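PDB 2F4Z: TgTwinScan_2721 - E2 domain from Toxoplasma gondii, which probably acts as a ubiquitin-conjugating enzyme (E2), taking ubiquitin from an E1 as a thioester and passing it on toward substrates. Local coordinates for residues 32-37 with 73-78; 39-44 with 65-70; 96-101 with 109-114. All coordinates share one frame; numbering follows the deposited sequence.

Contact 1: 32-37 with 73-78; sequences REQARL and DIHRWR
The H75 imidazole takes methyl CD1 of L37 over one face, a CH-pi contact 4.0 Å from L37 CD1 to the ring centroid and displaced toward the rim. H75 CG stands beside its own backbone N (chi1 -77°), which swings the ring to the leucine. At the ring edge, near its plane, Q34 brings up its amide, turned almost perpendicular to the imidazole, with NE2 4.1 Å from H75 CE1. The indole of W77 also offers an edge: its CZ2 lies 3.6 Å from the backbone O of L37 and also meets CD2 of that leucine. The two leucine methyls are thus split between two rings. I74 crosses Q34 at about a right angle, its CD1 3.6 Å from Q34 CG.

D73 to R76 forms a type I turn leading into strand 77-82, steadied by an Asx turn in which H75 N donates to D73 OD2 at 3.0 Å. W77 NE1 bonds back to I74 O at 2.8 Å, the donor standing above the carbonyl plane and the bond bent to 131°. The first turn of helix 33-46 is therefore joined to this corner by van der Waals and CH-pi contacts, while the bond to I74 O satisfies the indole N-H and helps set the ring's rotation.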
loop_
_atom_site.group_PDB
_atom_site.type_symbol
_atom_site.label_atom_id
_atom_site.label_comp_id
_atom_site.label_asym_id
_atom_site.label_seq_id
_atom_site.Cartn_x
_atom_site.Cartn_y
_atom_site.Cartn_z
ATOM N N ARG A 32 7.129 6.573 -18.850
ATOM C CA ARG A 32 6.177 6.836 -17.713
ATOM C C ARG A 32 5.796 5.531 -16.986
ATOM O O ARG A 32 5.776 5.480 -15.730
ATOM C CB ARG A 32 4.908 7.588 -18.196
ATOM N N GLU A 33 5.497 4.493 -17.793
ATOM C CA GLU A 33 5.410 3.088 -17.335
ATOM C C GLU A 33 6.799 2.580 -16.891
ATOM O O GLU A 33 6.954 1.961 -15.819
ATOM C CB GLU A 33 4.850 2.190 -18.448
ATOM C CG GLU A 33 3.478 2.616 -18.973
ATOM C CD GLU A 33 2.998 1.737 -20.125
ATOM O OE1 GLU A 33 3.826 1.468 -21.041
ATOM O OE2 GLU A 33 1.806 1.320 -20.118
ATOM N N GLN A 34 7.817 2.889 -17.701
ATOM C CA GLN A 34 9.201 2.573 -17.314
ATOM C C GLN A 34 9.721 3.348 -16.112
ATOM O O GLN A 34 10.371 2.761 -15.243
ATOM C CB GLN A 34 10.143 2.599 -18.513
ATOM C CG GLN A 34 10.143 1.204 -19.168
ATOM C CD GLN A 34 9.898 1.226 -20.670
ATOM O OE1 GLN A 34 10.051 2.286 -21.326
ATOM N NE2 GLN A 34 9.520 0.058 -21.235
ATOM N N ALA A 35 9.376 4.632 -16.030
ATOM C CA ALA A 35 9.772 5.434 -14.885
ATOM C C ALA A 35 9.250 4.851 -13.537
ATOM O O ALA A 35 9.987 4.807 -12.531
ATOM C CB ALA A 35 9.309 6.869 -15.068
ATOM N N ARG A 36 7.977 4.416 -13.524
ATOM C CA ARG A 36 7.407 3.787 -12.324
ATOM C C ARG A 36 8.163 2.513 -11.938
ATOM O O ARG A 36 8.578 2.346 -10.784
ATOM C CB ARG A 36 5.915 3.445 -12.474
ATOM C CG ARG A 36 5.426 2.840 -11.137
ATOM C CD ARG A 36 4.002 2.460 -11.160
ATOM N NE ARG A 36 3.649 1.541 -10.064
ATOM C CZ ARG A 36 2.545 1.627 -9.314
ATOM N NH1 ARG A 36 1.714 2.646 -9.451
ATOM N NH2 ARG A 36 2.250 0.681 -8.421
ATOM N N LEU A 37 8.382 1.648 -12.923
ATOM C CA LEU A 37 9.004 0.369 -12.644
ATOM C C LEU A 37 10.449 0.538 -12.145
ATOM O O LEU A 37 10.850 -0.085 -11.129
ATOM C CB LEU A 37 8.877 -0.578 -13.855
ATOM C CG LEU A 37 7.537 -1.292 -14.076
ATOM C CD1 LEU A 37 7.566 -2.097 -15.376
ATOM C CD2 LEU A 37 7.308 -2.251 -12.898
ATOM N N ASP A 73 15.319 -6.826 -19.313
ATOM C CA ASP A 73 13.876 -6.453 -19.442
ATOM C C ASP A 73 13.271 -5.961 -18.113
ATOM O O ASP A 73 13.169 -6.763 -17.176
ATOM C CB ASP A 73 13.118 -7.708 -19.892
ATOM C CG ASP A 73 11.745 -7.416 -20.380
ATOM O OD1 ASP A 73 11.179 -8.272 -21.060
ATOM O OD2 ASP A 73 11.182 -6.359 -20.082
ATOM N N ILE A 74 12.847 -4.699 -18.000
ATOM C CA ILE A 74 12.244 -4.202 -16.720
ATOM C C ILE A 74 10.830 -4.792 -16.429
ATOM O O ILE A 74 10.241 -4.463 -15.404
ATOM C CB ILE A 74 11.963 -2.657 -16.660
ATOM C CG1 ILE A 74 12.076 -2.030 -18.005
ATOM C CG2 ILE A 74 12.569 -1.935 -15.374
ATOM C CD1 ILE A 74 10.861 -2.307 -18.822
ATOM N N HIS A 75 10.290 -5.565 -17.378
ATOM C CA HIS A 75 9.012 -6.310 -17.245
ATOM C C HIS A 75 9.224 -7.755 -16.814
ATOM O O HIS A 75 8.263 -8.523 -16.703
ATOM C CB HIS A 75 8.217 -6.256 -18.552
ATOM C CG HIS A 75 7.540 -4.944 -18.753
ATOM N ND1 HIS A 75 8.151 -3.884 -19.374
ATOM C CD2 HIS A 75 6.338 -4.483 -18.319
ATOM C CE1 HIS A 75 7.348 -2.837 -19.351
ATOM N NE2 HIS A 75 6.237 -3.173 -18.728
ATOM N N ARG A 76 10.479 -8.136 -16.581
ATOM C CA ARG A 76 10.761 -9.467 -16.071
ATOM C C ARG A 76 11.719 -9.337 -14.890
ATOM O O ARG A 76 12.837 -8.805 -15.022
ATOM C CB ARG A 76 11.318 -10.357 -17.198
ATOM C CG ARG A 76 11.493 -11.819 -16.769
ATOM C CD ARG A 76 10.114 -12.461 -16.432
ATOM N NE ARG A 76 10.218 -13.898 -16.240
ATOM C CZ ARG A 76 10.049 -14.800 -17.200
ATOM N NH1 ARG A 76 10.169 -16.087 -16.897
ATOM N NH2 ARG A 76 9.767 -14.430 -18.448
ATOM N N TRP A 77 11.256 -9.712 -13.711
ATOM C CA TRP A 77 12.074 -9.550 -12.504
ATOM C C TRP A 77 12.203 -10.872 -11.781
ATOM O O TRP A 77 11.405 -11.820 -11.965
ATOM C CB TRP A 77 11.426 -8.587 -11.483
ATOM C CG TRP A 77 11.295 -7.097 -11.781
ATOM C CD1 TRP A 77 11.372 -6.468 -13.000
ATOM C CD2 TRP A 77 10.965 -6.083 -10.829
ATOM N NE1 TRP A 77 11.123 -5.119 -12.860
ATOM C CE2 TRP A 77 10.875 -4.854 -11.534
ATOM C CE3 TRP A 77 10.741 -6.090 -9.444
ATOM C CZ2 TRP A 77 10.551 -3.634 -10.897
ATOM C CZ3 TRP A 77 10.434 -4.873 -8.806
ATOM C CH2 TRP A 77 10.358 -3.661 -9.534
ATOM N N ARG A 78 13.170 -10.898 -10.895
ATOM C CA ARG A 78 13.364 -11.967 -9.948
ATOM C C ARG A 78 13.169 -11.337 -8.566
ATOM O O ARG A 78 13.698 -10.238 -8.335
ATOM C CB ARG A 78 14.788 -12.437 -10.094
ATOM C CG ARG A 78 15.036 -13.787 -9.668
ATOM C CD ARG A 78 16.556 -14.031 -9.857
ATOM N NE ARG A 78 16.950 -14.128 -11.268
ATOM C CZ ARG A 78 16.746 -15.213 -12.016
ATOM N NH1 ARG A 78 16.130 -16.285 -11.477
ATOM N NH2 ARG A 78 17.151 -15.232 -13.291
#

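Contact 2: 39-44 with 65-70; sequences KELADI and VSAQIV
I44 and L41, one helical turn apart, both close on A67, where the N-terminal helix of the E2 (UBC) fold runs beside the outermost strand 65-70 of its antiparallel sheet. The segment axes approach to 8.2 Å with their directions 140° apart. The tight part is centred on the small side chain of A67: its CB lies 4.0 Å from I44 CD1 and 4.1 Å from L41 CD1, so two branched residues share one methyl group. I44 uses both of its arms. Methyl CG2 rests on the strand backbone 3.7 Å from S66 CA, while CG1, beside the backbone N (chi1 -73°), carries CD1 to the alanine. W77 of the neighbouring strand touches both I44 and A67, continuing this apolar layer into the sheet. L41 has CG anti to its N (chi1 -159°), which takes CD1 to the carbonyl of A67, 3.8 Å from its O. The other leucine methyl points to I69, but the modelled approach there is too close to be trusted.

K39 and D43, on the side of the helix turned from the strand, are the more solvent-facing part. A turn apart, they pair within the helix, NZ of K39 meeting the syn lone pair of D43 OD2 at 2.6 Å, and neither reaches the strand. Beside the I44 packing, at the V65 end of the strand, the two backbones are joined through water: one molecule donates to I44 O at 2.7 Å and to V65 O at 3.2 Å.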
loop_
_atom_site.group_PDB
_atom_site.type_symbol
_atom_site.label_atom_id
_atom_site.label_comp_id
_atom_site.label_asym_id
_atom_site.label_seq_id
_atom_site.Cartn_x
_atom_site.Cartn_y
_atom_site.Cartn_z
ATOM N N LYS A 39 11.658 3.245 -10.514
ATOM C CA LYS A 39 11.591 3.809 -9.189
ATOM C C LYS A 39 11.160 2.781 -8.158
ATOM O O LYS A 39 11.663 2.827 -7.032
ATOM C CB LYS A 39 10.635 4.985 -9.152
ATOM C CG LYS A 39 10.377 5.447 -7.717
ATOM C CD LYS A 39 10.331 6.928 -7.556
ATOM C CE LYS A 39 10.307 7.237 -6.040
ATOM N NZ LYS A 39 9.172 6.497 -5.319
ATOM N N GLU A 40 10.222 1.877 -8.515
ATOM C CA GLU A 40 9.944 0.728 -7.673
ATOM C C GLU A 40 11.186 -0.068 -7.356
ATOM O O GLU A 40 11.464 -0.324 -6.211
ATOM C CB GLU A 40 8.849 -0.190 -8.268
ATOM C CG GLU A 40 7.499 0.437 -8.138
ATOM C CD GLU A 40 6.370 -0.586 -8.205
ATOM O OE1 GLU A 40 6.527 -1.598 -7.526
ATOM O OE2 GLU A 40 5.383 -0.407 -8.962
ATOM N N LEU A 41 11.921 -0.453 -8.380
ATOM C CA LEU A 41 13.208 -1.136 -8.193
ATOM C C LEU A 41 14.212 -0.416 -7.272
ATOM O O LEU A 41 14.765 -1.007 -6.318
ATOM C CB LEU A 41 13.781 -1.450 -9.578
ATOM C CG LEU A 41 14.829 -2.525 -9.756
ATOM C CD1 LEU A 41 14.451 -3.804 -9.031
ATOM C CD2 LEU A 41 14.880 -2.752 -11.246
ATOM N N ALA A 42 14.431 0.870 -7.529
ATOM C CA ALA A 42 15.230 1.710 -6.644
ATOM C C ALA A 42 14.735 1.734 -5.205
ATOM O O ALA A 42 15.544 1.660 -4.275
ATOM C CB ALA A 42 15.290 3.160 -7.197
ATOM N N ASP A 43 13.430 1.913 -4.972
ATOM C CA ASP A 43 12.982 1.953 -3.585
ATOM C C ASP A 43 13.137 0.580 -2.951
ATOM O O ASP A 43 13.496 0.480 -1.782
ATOM C CB ASP A 43 11.546 2.512 -3.435
ATOM C CG ASP A 43 11.419 3.965 -3.963
ATOM O OD1 ASP A 43 12.434 4.676 -4.117
ATOM O OD2 ASP A 43 10.305 4.402 -4.277
ATOM N N ILE A 44 12.918 -0.493 -3.714
ATOM C CA ILE A 44 13.073 -1.817 -3.129
ATOM C C ILE A 44 14.526 -1.926 -2.548
ATOM O O ILE A 44 14.729 -2.319 -1.395
ATOM C CB ILE A 44 12.757 -2.992 -4.130
ATOM C CG1 ILE A 44 11.276 -3.097 -4.384
ATOM C CG2 ILE A 44 13.245 -4.330 -3.550
ATOM C CD1 ILE A 44 10.881 -3.935 -5.599
ATOM N N VAL A 65 13.191 -8.423 1.831
ATOM C CA VAL A 65 12.902 -8.676 0.398
ATOM C C VAL A 65 13.758 -7.900 -0.573
ATOM O O VAL A 65 14.265 -6.837 -0.226
ATOM C CB VAL A 65 11.382 -8.476 0.065
ATOM C CG1 VAL A 65 10.528 -9.395 0.960
ATOM C CG2 VAL A 65 10.955 -7.016 0.187
ATOM N N SER A 66 13.948 -8.412 -1.795
ATOM C CA SER A 66 14.657 -7.658 -2.816
ATOM C C SER A 66 14.289 -8.173 -4.196
ATOM O O SER A 66 13.543 -9.136 -4.304
ATOM C CB SER A 66 16.199 -7.702 -2.622
ATOM O OG SER A 66 16.726 -9.028 -2.834
ATOM N N ALA A 67 14.863 -7.555 -5.231
ATOM C CA ALA A 67 14.421 -7.776 -6.605
ATOM C C ALA A 67 15.528 -7.376 -7.580
ATOM O O ALA A 67 16.377 -6.513 -7.281
ATOM C CB ALA A 67 13.098 -7.017 -6.879
ATOM N N GLN A 68 15.520 -8.019 -8.734
ATOM C CA GLN A 68 16.407 -7.673 -9.804
ATOM C C GLN A 68 15.653 -7.828 -11.065
ATOM O O GLN A 68 14.838 -8.755 -11.171
ATOM C CB GLN A 68 17.536 -8.683 -9.911
ATOM C CG GLN A 68 18.411 -8.637 -8.744
ATOM C CD GLN A 68 19.380 -9.780 -8.718
ATOM O OE1 GLN A 68 19.274 -10.764 -9.485
ATOM N NE2 GLN A 68 20.339 -9.665 -7.823
ATOM N N ILE A 69 15.991 -7.007 -12.052
ATOM C CA ILE A 69 15.495 -7.265 -13.365
ATOM C C ILE A 69 16.274 -8.401 -13.985
ATOM O O ILE A 69 17.346 -8.751 -13.505
ATOM C CB ILE A 69 15.301 -6.001 -14.301
ATOM C CG1 ILE A 69 16.462 -5.814 -15.234
ATOM C CG2 ILE A 69 14.849 -4.729 -13.522
ATOM C CD1 ILE A 69 16.256 -4.636 -16.116
ATOM N N VAL A 70 15.670 -9.006 -15.006
ATOM C CA VAL A 70 16.155 -10.197 -15.647
ATOM C C VAL A 70 16.375 -9.968 -17.133
ATOM O O VAL A 70 15.483 -9.507 -17.844
ATOM C CB VAL A 70 15.156 -11.350 -15.436
ATOM C CG1 VAL A 70 15.494 -12.557 -16.357
ATOM C CG2 VAL A 70 15.142 -11.747 -13.967
HETATM O O HOH W 1 13.064 -3.885 0.066
#

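Contact 3: 96-101 with 109-114; sequences LDIVIP and PKMKFV
The carbonyl O of K112 is gripped by D97 N at 2.9 Å, the donor nitrogen lying nearly in line with the C=O though the N-H itself is bent to 150°, and L96 CA adds a C-H...O contact to the same oxygen. This bond belongs to the antiparallel hairpin of strands 93-99 and 110-113 in the E2 (UBC) sheet. K112 N returns a longer bond to D97 O. V99 N to K110 O and K110 N to V99 O are both 2.9 Å, each in the carbonyl plane.

The face carrying I98 and M111 is buried: I98 CG1 lies alongside M111 CG, and its CG2 touches P109 CB. At the L96-F113 pair, away from the connecting loop, L96 lays methyl CD1 over one face of the F113 ring, 4.0 Å from the centroid and displaced toward the rim. Helix 144-156 packs on both residues through I151.

The other face, with D97, V99, K110 and K112, mixes charged and apolar groups. K112 extends beside D97, its CE 3.5 Å from OD2, though K112 NZ remains beyond salt-bridge distance of D97 OD2 at 4.4 Å; the stronger partner of D97 is R76, which takes OD1. K110 bends at chi3 (-9°) and runs alongside V99, its CE 3.7 Å from V99 CB.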
loop_
_atom_site.group_PDB
_atom_site.type_symbol
_atom_site.label_atom_id
_atom_site.label_comp_id
_atom_site.label_asym_id
_atom_site.label_seq_id
_atom_site.Cartn_x
_atom_site.Cartn_y
_atom_site.Cartn_z
ATOM N N LEU A 96 11.652 -15.813 -6.500
ATOM C CA LEU A 96 10.402 -15.737 -7.220
ATOM C C LEU A 96 10.626 -15.282 -8.665
ATOM O O LEU A 96 11.493 -14.479 -8.954
ATOM C CB LEU A 96 9.436 -14.745 -6.558
ATOM C CG LEU A 96 8.820 -14.876 -5.159
ATOM C CD1 LEU A 96 7.430 -15.503 -5.161
ATOM C CD2 LEU A 96 9.668 -15.422 -4.043
ATOM N N ASP A 97 9.833 -15.800 -9.558
ATOM C CA ASP A 97 9.779 -15.237 -10.893
ATOM C C ASP A 97 8.624 -14.190 -10.946
ATOM O O ASP A 97 7.590 -14.420 -10.376
ATOM C CB ASP A 97 9.578 -16.386 -11.905
ATOM C CG ASP A 97 9.452 -15.882 -13.315
ATOM O OD1 ASP A 97 10.254 -15.017 -13.754
ATOM O OD2 ASP A 97 8.495 -16.312 -13.978
ATOM N N ILE A 98 8.830 -13.038 -11.603
ATOM C CA ILE A 98 7.891 -11.915 -11.603
ATOM C C ILE A 98 7.749 -11.460 -13.050
ATOM O O ILE A 98 8.726 -10.999 -13.691
ATOM C CB ILE A 98 8.310 -10.722 -10.677
ATOM C CG1 ILE A 98 8.549 -11.176 -9.213
ATOM C CG2 ILE A 98 7.256 -9.505 -10.734
ATOM C CD1 ILE A 98 9.311 -10.102 -8.348
ATOM N N VAL A 99 6.545 -11.604 -13.571
ATOM C CA VAL A 99 6.222 -11.165 -14.920
ATOM C C VAL A 99 5.336 -9.951 -14.741
ATOM O O VAL A 99 4.251 -10.023 -14.121
ATOM C CB VAL A 99 5.483 -12.263 -15.686
ATOM C CG1 VAL A 99 5.036 -11.781 -17.088
ATOM C CG2 VAL A 99 6.393 -13.517 -15.793
ATOM N N ILE A 100 5.794 -8.825 -15.246
ATOM C CA ILE A 100 5.042 -7.598 -15.087
ATOM C C ILE A 100 4.270 -7.380 -16.380
ATOM O O ILE A 100 4.901 -7.211 -17.394
ATOM C CB ILE A 100 5.989 -6.393 -14.752
ATOM C CG1 ILE A 100 6.641 -6.698 -13.381
ATOM C CG2 ILE A 100 5.193 -5.083 -14.816
ATOM C CD1 ILE A 100 7.846 -5.972 -13.062
ATOM N N PRO A 101 2.909 -7.380 -16.333
ATOM C CA PRO A 101 2.134 -7.260 -17.574
ATOM C C PRO A 101 2.213 -5.854 -18.237
ATOM O O PRO A 101 2.578 -4.885 -17.565
ATOM C CB PRO A 101 0.707 -7.597 -17.098
ATOM C CG PRO A 101 0.704 -7.059 -15.690
ATOM C CD PRO A 101 2.017 -7.480 -15.159
ATOM N N PRO A 109 1.204 -7.750 -11.166
ATOM C CA PRO A 109 2.262 -8.625 -11.608
ATOM C C PRO A 109 1.847 -10.094 -11.354
ATOM O O PRO A 109 0.984 -10.383 -10.479
ATOM C CB PRO A 109 3.462 -8.196 -10.738
ATOM C CG PRO A 109 2.916 -7.634 -9.528
ATOM C CD PRO A 109 1.571 -6.975 -9.972
ATOM N N LYS A 110 2.406 -11.010 -12.145
ATOM C CA LYS A 110 2.268 -12.455 -11.898
ATOM C C LYS A 110 3.550 -12.961 -11.236
ATOM O O LYS A 110 4.650 -12.648 -11.692
ATOM C CB LYS A 110 2.010 -13.233 -13.189
ATOM C CG LYS A 110 1.184 -12.445 -14.228
ATOM C CD LYS A 110 1.277 -13.162 -15.621
ATOM C CE LYS A 110 2.370 -14.343 -15.598
ATOM N NZ LYS A 110 2.628 -15.176 -16.874
ATOM N N MET A 111 3.384 -13.697 -10.122
ATOM C CA MET A 111 4.494 -14.153 -9.298
ATOM C C MET A 111 4.322 -15.616 -9.022
ATOM O O MET A 111 3.188 -16.101 -8.859
ATOM C CB MET A 111 4.525 -13.362 -7.997
ATOM C CG MET A 111 4.750 -11.861 -8.226
ATOM S SD MET A 111 5.171 -11.141 -6.657
ATOM C CE MET A 111 5.363 -9.403 -7.023
ATOM N N LYS A 112 5.429 -16.337 -9.035
ATOM C CA LYS A 112 5.448 -17.751 -8.582
ATOM C C LYS A 112 6.809 -18.053 -7.964
ATOM O O LYS A 112 7.777 -17.376 -8.282
ATOM C CB LYS A 112 5.200 -18.713 -9.742
ATOM C CG LYS A 112 6.253 -18.639 -10.817
ATOM C CD LYS A 112 5.954 -19.608 -11.901
ATOM C CE LYS A 112 6.903 -19.305 -13.070
ATOM N NZ LYS A 112 6.937 -20.391 -14.090
ATOM N N PHE A 113 6.870 -19.038 -7.057
ATOM C CA PHE A 113 8.146 -19.469 -6.517
ATOM C C PHE A 113 8.942 -20.215 -7.564
ATOM O O PHE A 113 8.398 -21.066 -8.313
ATOM C CB PHE A 113 7.965 -20.308 -5.251
ATOM C CG PHE A 113 7.701 -19.468 -3.997
ATOM C CD1 PHE A 113 6.484 -18.795 -3.823
ATOM C CD2 PHE A 113 8.657 -19.398 -2.985
ATOM C CE1 PHE A 113 6.270 -18.008 -2.646
ATOM C CE2 PHE A 113 8.453 -18.682 -1.837
ATOM C CZ PHE A 113 7.237 -17.990 -1.640
ATOM N N VAL A 114 10.211 -19.855 -7.676
ATOM C CA VAL A 114 11.176 -20.691 -8.427
ATOM C C VAL A 114 11.772 -21.715 -7.445
ATOM O O VAL A 114 11.767 -22.898 -7.749
ATOM C CB VAL A 114 12.268 -19.821 -9.067
ATOM C CG1 VAL A 114 13.444 -20.683 -9.598
ATOM C CG2 VAL A 114 11.619 -18.944 -10.145
HETATM O O HOH W 2 5.268 -15.720 -12.888
#

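From the N terminus, the start of helix 33-46 waits until residues 73-78 return to it, so contact 1 closes a long loop. Contact 2 is nested inside that loop: the next turns of the same helix meet strand 65-70 first. W77 of contact 1 also packs on I44 of contact 2, and residues 65-70 probably hydrogen-bond to 76-78 through R78 N to Q68 O and V70 N to R76 O. Contact 3 follows in series, closing a short hairpin on the other side of strand 77-82. It joins contact 1 through the R76-D97 salt bridge and a probable hydrogen bond from W77 N to I98 O. Together they tie the N-terminal helix to one side of the four-stranded sheet and complete the sheet's far edge.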